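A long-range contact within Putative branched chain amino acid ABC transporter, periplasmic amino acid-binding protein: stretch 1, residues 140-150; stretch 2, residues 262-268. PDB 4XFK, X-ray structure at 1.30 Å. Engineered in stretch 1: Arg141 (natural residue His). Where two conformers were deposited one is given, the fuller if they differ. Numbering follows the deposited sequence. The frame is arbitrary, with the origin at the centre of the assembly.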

# COMPACT_ATOMS: atom_id res chain seq x y z
N ILE A 140 -6.69 7.53 4.05
CA ILE A 140 -6.17 6.94 5.28
C ILE A 140 -4.73 7.40 5.54
O ILE A 140 -4.40 7.80 6.67
CB ILE A 140 -6.23 5.40 5.22
CG1 ILE A 140 -7.69 4.92 5.08
CG2 ILE A 140 -5.54 4.79 6.43
CD1 ILE A 140 -7.83 3.43 4.79
N ARG A 141 -3.88 7.35 4.52
CA ARG A 141 -2.49 7.77 4.67
C ARG A 141 -2.38 9.19 5.21
O ARG A 141 -1.64 9.45 6.17
CB ARG A 141 -1.75 7.71 3.33
CG ARG A 141 -1.46 6.32 2.78
CD ARG A 141 -0.41 5.55 3.55
NE ARG A 141 -0.05 4.36 2.78
CZ ARG A 141 0.85 3.46 3.17
NH1 ARG A 141 1.52 3.62 4.30
NH2 ARG A 141 1.09 2.40 2.41
N PHE A 142 -3.09 10.12 4.58
CA PHE A 142 -2.81 11.53 4.84
C PHE A 142 -3.58 12.14 5.99
O PHE A 142 -3.09 13.06 6.63
CB PHE A 142 -2.71 12.34 3.54
CG PHE A 142 -1.46 12.02 2.81
CD1 PHE A 142 -0.28 12.68 3.12
CD2 PHE A 142 -1.41 10.94 1.93
CE1 PHE A 142 0.91 12.33 2.51
CE2 PHE A 142 -0.22 10.57 1.32
CZ PHE A 142 0.95 11.26 1.62
N LYS A 143 -4.74 11.59 6.31
CA LYS A 143 -5.41 11.93 7.55
C LYS A 143 -4.56 11.48 8.73
O LYS A 143 -4.28 12.24 9.65
CB LYS A 143 -6.78 11.25 7.63
CG LYS A 143 -7.37 11.27 9.03
CD LYS A 143 -8.57 10.34 9.17
CE LYS A 143 -8.17 8.87 9.29
NZ LYS A 143 -8.08 8.18 7.97
N THR A 144 -4.15 10.20 8.70
CA THR A 144 -3.40 9.68 9.84
C THR A 144 -2.04 10.34 10.03
O THR A 144 -1.66 10.64 11.17
CB THR A 144 -3.26 8.12 9.85
OG1 THR A 144 -2.57 7.68 8.67
CG2 THR A 144 -4.62 7.44 9.92
N VAL A 145 -1.30 10.59 8.95
CA VAL A 145 0.01 11.20 9.12
C VAL A 145 -0.11 12.60 9.72
O VAL A 145 0.63 12.97 10.63
CB VAL A 145 0.88 11.18 7.82
CG1 VAL A 145 0.48 12.27 6.83
CG2 VAL A 145 2.35 11.29 8.18
N ALA A 146 -1.08 13.37 9.23
CA ALA A 146 -1.25 14.74 9.71
C ALA A 146 -1.80 14.76 11.15
O ALA A 146 -1.30 15.50 12.00
CB ALA A 146 -2.17 15.52 8.77
N GLN A 147 -2.81 13.94 11.41
CA GLN A 147 -3.39 13.89 12.75
C GLN A 147 -2.38 13.40 13.79
O GLN A 147 -2.34 13.91 14.91
CB GLN A 147 -4.65 13.03 12.78
CG GLN A 147 -5.37 13.08 14.12
CD GLN A 147 -5.95 14.44 14.40
OE1 GLN A 147 -6.57 15.06 13.54
NE2 GLN A 147 -5.73 14.93 15.62
N GLY A 148 -1.57 12.41 13.42
CA GLY A 148 -0.53 11.91 14.31
C GLY A 148 0.47 12.99 14.67
O GLY A 148 0.83 13.17 15.83
N MET A 149 0.93 13.73 13.66
CA MET A 149 1.82 14.87 13.91
C MET A 149 1.16 15.91 14.82
O MET A 149 1.80 16.43 15.75
CB MET A 149 2.25 15.50 12.59
CG MET A 149 3.12 14.57 11.77
SD MET A 149 3.54 15.24 10.16
CE MET A 149 4.68 16.54 10.63
N LYS A 150 -0.12 16.20 14.58
CA LYS A 150 -0.87 17.12 15.42
C LYS A 150 -0.94 16.63 16.87
O LYS A 150 -0.71 17.41 17.80
CB LYS A 150 -2.27 17.33 14.86
CG LYS A 150 -3.13 18.29 15.68
CD LYS A 150 -4.47 18.50 14.99
CE LYS A 150 -5.35 19.49 15.74
NZ LYS A 150 -6.53 19.88 14.91
N HIS A 262 11.78 13.28 9.97
CA HIS A 262 10.79 13.06 8.92
C HIS A 262 9.80 12.00 9.35
O HIS A 262 10.09 11.19 10.24
CB HIS A 262 11.47 12.71 7.60
CG HIS A 262 12.42 13.77 7.14
ND1 HIS A 262 12.00 14.90 6.48
CD2 HIS A 262 13.76 13.88 7.30
CE1 HIS A 262 13.05 15.67 6.23
NE2 HIS A 262 14.13 15.08 6.72
N ILE A 263 8.62 12.01 8.73
CA ILE A 263 7.48 11.27 9.24
C ILE A 263 6.84 10.40 8.16
O ILE A 263 6.79 10.76 6.98
CB ILE A 263 6.39 12.26 9.77
CG1 ILE A 263 7.00 13.31 10.71
CG2 ILE A 263 5.24 11.53 10.46
CD1 ILE A 263 7.54 12.73 12.01
N VAL A 264 6.35 9.23 8.57
CA VAL A 264 5.59 8.36 7.68
C VAL A 264 4.46 7.73 8.49
O VAL A 264 4.59 7.55 9.70
CB VAL A 264 6.51 7.26 7.05
CG1 VAL A 264 6.95 6.25 8.10
CG2 VAL A 264 5.84 6.57 5.86
N SER A 265 3.34 7.44 7.84
CA SER A 265 2.26 6.67 8.45
C SER A 265 2.06 5.41 7.62
O SER A 265 1.87 5.49 6.40
CB SER A 265 0.97 7.48 8.49
OG SER A 265 -0.04 6.71 9.12
N THR A 266 2.14 4.25 8.28
CA THR A 266 2.04 2.96 7.59
C THR A 266 1.28 1.95 8.45
O THR A 266 1.03 2.21 9.62
CB THR A 266 3.43 2.34 7.28
OG1 THR A 266 3.91 1.68 8.44
CG2 THR A 266 4.43 3.36 6.78
N PRO A 267 0.90 0.79 7.87
CA PRO A 267 0.19 -0.20 8.69
C PRO A 267 1.06 -0.97 9.69
O PRO A 267 0.55 -1.88 10.34
CB PRO A 267 -0.34 -1.19 7.64
CG PRO A 267 -0.29 -0.48 6.34
CD PRO A 267 0.87 0.45 6.44
N PHE A 268 2.34 -0.62 9.83
CA PHE A 268 3.23 -1.48 10.62
C PHE A 268 4.50 -0.77 11.10
O PHE A 268 5.05 0.10 10.42
CB PHE A 268 3.62 -2.70 9.77
CG PHE A 268 4.66 -3.58 10.42
CD1 PHE A 268 4.31 -4.44 11.46
CD2 PHE A 268 5.98 -3.54 10.01
CE1 PHE A 268 5.26 -5.25 12.07
CE2 PHE A 268 6.94 -4.35 10.62
CZ PHE A 268 6.57 -5.20 11.64

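Strand 263-266 packs against one face of helix 140-150, the two N-to-C directions meeting at 129° and the axes approaching to 7.6 Å. The contact is compact, burying 342 Å² in total, and it changes in character along the strand, from apolar at the Ile263 end to polar from Ser265 onward. On the helix, Arg141, Thr144, Val145 and Met149 supply the contact; the steps of four from Arg141 to Val145 to Met149, with Thr144 beside Val145, keep them on one side, while Ala146 points away.

His262, which precedes the strand, has its CA-to-CB bond directed away from the helix and takes no part; both of its ring nitrogens are hydrogen-bonded elsewhere in the structure. The first contact comes from Ile263, whose CA-to-CB bond points toward the helix. Its CG2 methyl lies 3.7 Å from CG2 of Val145 and 3.9 Å from CG of Met149, so a single methyl meets residues one helical turn apart. The branched side chains of Ile263 and Val145 bring methyl groups together close to their backbones, and the longer, unbranched Met149 adds its CG methylene to the same patch. All three residues are buried, and none of these side chains brings a hydrogen-bonding group that would need a partner here.

The alternation of the strand then directs Val264 away from the helix. Little of it is covered by stretch 1, although its backbone C atom comes within 4.1 Å of Val145 CG2.

Ser265 returns toward the helix at the point of closest backbone register, where its CA is 5.1 Å from the CA of Val145. A small side chain suits so narrow a gap: its CB rests 3.8 Å from CB of Val145, and chi1 in the t well places the hydroxyl beside Thr144. There Ser265 OG donates a hydrogen bond to Thr144 OG1 at 2.7 Å. Thr144, with chi1 in the p well, in turn donates from OG1 to the carbonyl O of Ile140, also at 2.7 Å. The result is a short relay running from strand hydroxyl to helix hydroxyl to helix backbone, which satisfies both buried side chains.

The carbonyl of Ser265 is used as well. Arg141, an engineered residue in place of the natural His, has its CA-to-CB bond sideways to the strand, but the end of the side chain comes nearer, and NH1 donates a hydrogen bond to Ser265 O at 2.8 Å with an N-H...O angle of 148°. The carbonyl oxygen sits at the guanidinium edge, near its plane, as expected for an in-plane N-H donor. NE and NH2 are hydrogen-bonded elsewhere in the structure.

Beyond this bond the contact tapers off. Thr266 points away overall, yet its CA lies 3.4 Å from Arg141 NH1; its own OG1 accepts a hydrogen bond from Phe268 N at 3.1 Å, within stretch 2. Pro267 brings its CD to 3.9 Å from Arg141 NH1, the last contact along the stretch, and Phe268 lies out of reach of the helix.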